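Local coordinates for protein glutaredoxin-glutathione complex (Polygonaceae, PDB 5KQA) that probably catalyses glutathione-dependent reduction of disulfides as a glutaredoxin of the thioredoxin fold, and holds glutathione in its pocket, at residues Pro18-Gln31 and Glu72-Trp85. Residues are numbered along the deposited sequence; the frame is centred on the assembly and turned at random.
With GSH (glutathione), chain B.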
loop_
_atom_site.group_PDB
_atom_site.type_symbol
_atom_site.label_atom_id
_atom_site.label_comp_id
_atom_site.label_asym_id
_atom_site.label_seq_id
_atom_site.Cartn_x
_atom_site.Cartn_y
_atom_site.Cartn_z
ATOM N N PRO A 18 6.657 14.932 -13.575
ATOM C CA PRO A 18 7.530 13.760 -13.735
ATOM C C PRO A 18 7.775 13.456 -15.202
ATOM O O PRO A 18 6.811 13.453 -15.957
ATOM C CB PRO A 18 6.735 12.618 -13.078
ATOM C CG PRO A 18 5.658 13.288 -12.277
ATOM C CD PRO A 18 5.358 14.575 -12.977
ATOM N N THR A 19 9.024 13.223 -15.596
ATOM C CA THR A 19 9.322 12.792 -16.961
ATOM C C THR A 19 8.883 11.344 -17.114
ATOM O O THR A 19 8.591 10.674 -16.120
ATOM C CB THR A 19 10.819 12.919 -17.310
ATOM O OG1 THR A 19 11.565 11.918 -16.605
ATOM C CG2 THR A 19 11.349 14.308 -16.944
ATOM N N GLU A 20 8.831 10.865 -18.353
ATOM C CA GLU A 20 8.398 9.495 -18.619
ATOM C C GLU A 20 9.378 8.482 -18.044
ATOM O O GLU A 20 8.976 7.414 -17.590
ATOM C CB GLU A 20 8.229 9.262 -20.119
ATOM C CG GLU A 20 9.471 9.556 -20.938
ATOM C CD GLU A 20 9.330 9.107 -22.381
ATOM O OE1 GLU A 20 8.906 7.951 -22.607
ATOM O OE2 GLU A 20 9.637 9.912 -23.286
ATOM N N GLU A 21 10.663 8.818 -18.082
ATOM C CA GLU A 21 11.692 8.010 -17.439
ATOM C C GLU A 21 11.511 8.011 -15.918
ATOM O O GLU A 21 11.720 6.997 -15.261
ATOM C CB GLU A 21 13.084 8.526 -17.815
ATOM C CG GLU A 21 14.192 8.142 -16.840
ATOM C CD GLU A 21 14.649 6.703 -16.998
ATOM O OE1 GLU A 21 14.039 5.959 -17.800
ATOM O OE2 GLU A 21 15.624 6.320 -16.313
ATOM N N GLN A 22 11.124 9.151 -15.359
ATOM C CA GLN A 22 10.917 9.236 -13.918
ATOM C C GLN A 22 9.727 8.398 -13.481
ATOM O O GLN A 22 9.767 7.736 -12.439
ATOM C CB GLN A 22 10.723 10.687 -13.486
ATOM C CG GLN A 22 12.027 11.446 -13.347
ATOM C CD GLN A 22 11.806 12.911 -13.086
ATOM O OE1 GLN A 22 10.979 13.549 -13.742
ATOM N NE2 GLN A 22 12.535 13.460 -12.117
ATOM N N LEU A 23 8.669 8.422 -14.280
ATOM C CA LEU A 23 7.482 7.623 -13.974
ATOM C C LEU A 23 7.812 6.141 -14.061
ATOM O O LEU A 23 7.408 5.355 -13.209
ATOM C CB LEU A 23 6.326 7.971 -14.918
ATOM C CG LEU A 23 4.921 7.607 -14.421
ATOM C CD1 LEU A 23 3.902 8.631 -14.907
ATOM C CD2 LEU A 23 4.521 6.199 -14.863
ATOM N N LYS A 24 8.564 5.774 -15.093
ATOM C CA LYS A 24 8.997 4.395 -15.290
ATOM C C LYS A 24 9.843 3.882 -14.116
ATOM O O LYS A 24 9.610 2.789 -13.612
ATOM C CB LYS A 24 9.783 4.282 -16.597
ATOM C CG LYS A 24 10.311 2.895 -16.883
ATOM C CD LYS A 24 11.076 2.863 -18.192
ATOM C CE LYS A 24 12.439 2.220 -18.009
ATOM N NZ LYS A 24 13.143 2.040 -19.310
ATOM N N MET A 25 10.833 4.674 -13.709
ATOM C CA MET A 25 11.683 4.357 -12.562
ATOM C C MET A 25 10.881 4.255 -11.263
ATOM O O MET A 25 11.085 3.346 -10.463
ATOM C CB MET A 25 12.776 5.411 -12.408
ATOM C CG MET A 25 13.812 5.408 -13.517
ATOM S SD MET A 25 14.712 3.844 -13.604
ATOM C CE MET A 25 13.826 3.021 -14.911
ATOM N N ALA A 26 9.975 5.200 -11.055
ATOM C CA ALA A 26 9.099 5.172 -9.888
ATOM C C ALA A 26 8.208 3.916 -9.858
ATOM O O ALA A 26 8.003 3.313 -8.806
ATOM C CB ALA A 26 8.243 6.435 -9.853
ATOM N N LEU A 27 7.665 3.534 -11.008
ATOM C CA LEU A 27 6.851 2.329 -11.096
ATOM C C LEU A 27 7.680 1.095 -10.749
ATOM O O LEU A 27 7.246 0.255 -9.967
ATOM C CB LEU A 27 6.244 2.178 -12.492
ATOM C CG LEU A 27 5.360 0.937 -12.690
ATOM C CD1 LEU A 27 4.085 1.024 -11.854
ATOM C CD2 LEU A 27 5.023 0.741 -14.164
ATOM N N GLN A 28 8.871 0.984 -11.334
ATOM C CA GLN A 28 9.766 -0.122 -10.997
ATOM C C GLN A 28 10.030 -0.177 -9.492
ATOM O O GLN A 28 9.965 -1.247 -8.887
ATOM C CB GLN A 28 11.089 -0.009 -11.771
ATOM C CG GLN A 28 10.938 -0.405 -13.246
ATOM C CD GLN A 28 12.228 -0.298 -14.054
ATOM O OE1 GLN A 28 13.332 -0.271 -13.500
ATOM N NE2 GLN A 28 12.087 -0.237 -15.376
ATOM N N LYS A 29 10.304 0.978 -8.890
ATOM C CA LYS A 29 10.523 1.045 -7.450
ATOM C C LYS A 29 9.312 0.534 -6.671
ATOM O O LYS A 29 9.464 -0.229 -5.722
ATOM C CB LYS A 29 10.845 2.480 -7.017
ATOM C CG LYS A 29 10.873 2.656 -5.506
ATOM C CD LYS A 29 11.416 4.019 -5.066
ATOM C CE LYS A 29 11.557 4.085 -3.527
ATOM N NZ LYS A 29 12.368 5.247 -3.062
ATOM N N ALA A 30 8.115 0.976 -7.058
ATOM C CA ALA A 30 6.880 0.586 -6.365
ATOM C C ALA A 30 6.612 -0.906 -6.526
ATOM O O ALA A 30 6.219 -1.581 -5.574
ATOM C CB ALA A 30 5.701 1.388 -6.881
ATOM N N GLN A 31 6.845 -1.422 -7.729
ATOM C CA GLN A 31 6.627 -2.843 -8.000
ATOM C C GLN A 31 7.580 -3.719 -7.188
ATOM O O GLN A 31 7.176 -4.752 -6.653
ATOM C CB GLN A 31 6.771 -3.133 -9.501
ATOM C CG GLN A 31 5.649 -2.516 -10.350
ATOM C CD GLN A 31 5.894 -2.627 -11.863
ATOM O OE1 GLN A 31 7.032 -2.558 -12.334
ATOM N NE2 GLN A 31 4.818 -2.797 -12.622
ATOM N N GLU A 72 9.776 10.676 0.487
ATOM C CA GLU A 72 10.575 10.108 -0.588
ATOM C C GLU A 72 10.865 11.207 -1.607
ATOM O O GLU A 72 9.968 11.983 -1.937
ATOM C CB GLU A 72 9.843 8.930 -1.236
ATOM C CG GLU A 72 9.598 7.756 -0.290
ATOM C CD GLU A 72 10.853 6.937 -0.019
ATOM O OE1 GLU A 72 11.808 7.016 -0.815
ATOM O OE2 GLU A 72 10.881 6.200 0.986
ATOM N N SER A 73 12.101 11.299 -2.096
ATOM C CA SER A 73 12.405 12.332 -3.085
ATOM C C SER A 73 11.551 12.162 -4.339
ATOM O O SER A 73 11.155 13.147 -4.957
ATOM C CB SER A 73 13.888 12.332 -3.469
ATOM O OG SER A 73 14.296 11.068 -3.966
ATOM N N ASP A 74 11.260 10.918 -4.723
ATOM C CA ASP A 74 10.451 10.695 -5.923
ATOM C C ASP A 74 8.998 10.359 -5.580
ATOM O O ASP A 74 8.311 9.686 -6.349
ATOM C CB ASP A 74 11.068 9.598 -6.790
ATOM C CG ASP A 74 11.207 8.285 -6.056
ATOM O OD1 ASP A 74 10.845 8.230 -4.859
ATOM O OD2 ASP A 74 11.689 7.309 -6.671
ATOM N N GLY A 75 8.534 10.857 -4.434
ATOM C CA GLY A 75 7.154 10.663 -3.999
ATOM C C GLY A 75 6.070 11.071 -4.993
ATOM O O GLY A 75 5.084 10.355 -5.173
ATOM N N ASP A 76 6.232 12.218 -5.640
ATOM C CA ASP A 76 5.285 12.613 -6.690
ATOM C C ASP A 76 5.281 11.619 -7.860
ATOM O O ASP A 76 4.218 11.257 -8.377
ATOM C CB ASP A 76 5.601 14.017 -7.208
ATOM C CG ASP A 76 5.511 15.081 -6.115
ATOM O OD1 ASP A 76 4.864 14.823 -5.076
ATOM O OD2 ASP A 76 6.096 16.173 -6.295
ATOM N N ALA A 77 6.467 11.191 -8.289
ATOM C CA ALA A 77 6.559 10.213 -9.369
ATOM C C ALA A 77 5.950 8.889 -8.929
ATOM O O ALA A 77 5.250 8.228 -9.702
ATOM C CB ALA A 77 8.001 10.018 -9.804
ATOM N N ILE A 78 6.191 8.496 -7.682
ATOM C CA ILE A 78 5.595 7.255 -7.195
ATOM C C ILE A 78 4.061 7.367 -7.157
ATOM O O ILE A 78 3.354 6.435 -7.538
ATOM C CB ILE A 78 6.128 6.873 -5.813
ATOM C CG1 ILE A 78 7.645 6.646 -5.890
ATOM C CG2 ILE A 78 5.404 5.617 -5.289
ATOM C CD1 ILE A 78 8.336 6.561 -4.536
ATOM N N GLN A 79 3.541 8.510 -6.724
ATOM C CA GLN A 79 2.092 8.658 -6.661
ATOM C C GLN A 79 1.501 8.628 -8.077
ATOM O O GLN A 79 0.428 8.069 -8.301
ATOM C CB GLN A 79 1.702 9.948 -5.927
ATOM C CG GLN A 79 0.235 9.960 -5.484
ATOM C CD GLN A 79 -0.050 10.963 -4.372
ATOM O OE1 GLN A 79 0.815 11.757 -3.996
ATOM N NE2 GLN A 79 -1.273 10.928 -3.840
ATOM N N ALA A 80 2.216 9.209 -9.035
ATOM C CA ALA A 80 1.792 9.175 -10.429
ATOM C C ALA A 80 1.807 7.752 -10.986
ATOM O O ALA A 80 0.911 7.360 -11.740
ATOM C CB ALA A 80 2.680 10.086 -11.284
ATOM N N ALA A 81 2.832 6.986 -10.637
ATOM C CA ALA A 81 2.926 5.599 -11.081
ATOM C C ALA A 81 1.800 4.747 -10.483
ATOM O O ALA A 81 1.260 3.852 -11.143
ATOM C CB ALA A 81 4.284 5.023 -10.722
ATOM N N LEU A 82 1.433 5.035 -9.238
ATOM C CA LEU A 82 0.384 4.261 -8.571
ATOM C C LEU A 82 -0.968 4.570 -9.195
ATOM O O LEU A 82 -1.841 3.703 -9.263
ATOM C CB LEU A 82 0.349 4.552 -7.071
ATOM C CG LEU A 82 1.499 4.025 -6.203
ATOM C CD1 LEU A 82 1.470 4.701 -4.835
ATOM C CD2 LEU A 82 1.485 2.481 -6.044
ATOM N N LEU A 83 -1.141 5.811 -9.651
ATOM C CA LEU A 83 -2.347 6.185 -10.381
ATOM C C LEU A 83 -2.433 5.403 -11.691
ATOM O O LEU A 83 -3.457 4.814 -12.008
ATOM C CB LEU A 83 -2.372 7.691 -10.663
ATOM C CG LEU A 83 -3.507 8.211 -11.567
ATOM C CD1 LEU A 83 -4.895 7.743 -11.099
ATOM C CD2 LEU A 83 -3.466 9.733 -11.652
ATOM N N GLN A 84 -1.356 5.412 -12.462
ATOM C CA GLN A 84 -1.321 4.655 -13.702
ATOM C C GLN A 84 -1.614 3.170 -13.463
ATOM O O GLN A 84 -2.363 2.537 -14.200
ATOM C CB GLN A 84 0.036 4.819 -14.382
ATOM C CG GLN A 84 0.232 3.907 -15.587
ATOM C CD GLN A 84 1.661 3.907 -16.079
ATOM O OE1 GLN A 84 2.384 2.910 -15.945
ATOM N NE2 GLN A 84 2.081 5.026 -16.652
ATOM N N TRP A 85 -1.028 2.633 -12.406
ATOM C CA TRP A 85 -1.106 1.214 -12.090
ATOM C C TRP A 85 -2.447 0.783 -11.487
ATOM O O TRP A 85 -2.953 -0.307 -11.804
ATOM C CB TRP A 85 0.031 0.888 -11.133
ATOM C CG TRP A 85 0.282 -0.544 -10.787
ATOM C CD1 TRP A 85 -0.248 -1.654 -11.372
ATOM C CD2 TRP A 85 1.167 -1.008 -9.760
ATOM N NE1 TRP A 85 0.245 -2.787 -10.762
ATOM C CE2 TRP A 85 1.112 -2.417 -9.768
ATOM C CE3 TRP A 85 1.983 -0.362 -8.820
ATOM C CZ2 TRP A 85 1.859 -3.195 -8.889
ATOM C CZ3 TRP A 85 2.717 -1.137 -7.939
ATOM C CH2 TRP A 85 2.647 -2.542 -7.980
HETATM N N1 GSH B . -11.649 6.872 0.856
HETATM C CA1 GSH B . -10.232 7.005 0.953
HETATM C C1 GSH B . -9.742 5.927 1.893
HETATM O O11 GSH B . -8.538 5.554 1.857
HETATM O O12 GSH B . -10.549 5.391 2.704
HETATM C CB1 GSH B . -9.855 8.398 1.443
HETATM C CG1 GSH B . -8.345 8.526 1.613
HETATM C CD1 GSH B . -7.880 9.977 1.515
HETATM O OE1 GSH B . -8.686 10.878 1.370
HETATM N N2 GSH B . -6.489 10.290 1.594
HETATM C CA2 GSH B . -6.019 11.636 1.497
HETATM C C2 GSH B . -5.279 11.890 0.207
HETATM O O2 GSH B . -4.578 11.029 -0.304
HETATM C CB2 GSH B . -4.973 11.928 2.548
HETATM S SG2 GSH B . -5.701 12.257 4.129
HETATM N N3 GSH B . -5.364 13.176 -0.385
HETATM C CA3 GSH B . -4.636 13.445 -1.577
HETATM C C3 GSH B . -3.143 13.339 -1.271
HETATM O O31 GSH B . -2.337 12.955 -2.160
HETATM O O32 GSH B . -2.684 13.627 -0.127
#
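Ala26 and Ala77 meet with their CB atoms 3.6 Å apart, consistent with small side chains permitting the 8.0 Å approach of the segment axes. Helices 20-31 and 75-85 cross at -77°. Ala81 adds a second close point, its CB 3.7 Å from the backbone N of Leu27, while Leu27 CB packs on Ala81 CB. Leu23 splits its branches, CD1 against Ala80 CB and CD2 against the Gln84 amide.

Near the N-terminal end of helix 75-85 the side chain of Lys29 can be followed outward. CB leaves toward segment 72-85, and CG stands anti to the backbone N (chi1 171°), which starts a fully extended chain. CD passes Ile78 CD1 at 4.0 Å and also lies near Asp74 OD2; CE still touches Ile78 CD1 and comes near Glu72 OE1. At the tip, NZ donates to Glu72 OE1 over 2.9 Å, arriving from above the carboxylate, 53° out of its plane, with a longer salt bridge to Asp74 OD1. Cut back to an alanine, the residue would probably leave Glu72 and Asp74 without the ammonium, and Ile78 CD1 without its contact with the lysine's methylenes.

Toward the C-terminal end of segment 75-85, Trp85 is met from several directions. Gln31 CG lies over one face of the ring, 3.8 Å from CH2, as a CH-pi contact. Leu27 CD1 and Ala30 CB approach the ring obliquely, at 3.9 Å from CE3 and 4.0 Å from CZ3 respectively. Phe95 of strand 93-96 also meets this ring, and Ala30 and Leu82 touch Phe42 of strand 39-43, placing the helix pair against the sheet.

The CB of Gln79 leaves the backbone away from helix 20-31, and its NE2 donates a hydrogen bond to carboxylate oxygen O31 of glutathione. The chemistry therefore gives helix 75-85 an alanine-lined side for helix 20-31, edged by an ionic link, and a different direction in which Gln79 reaches the ligand.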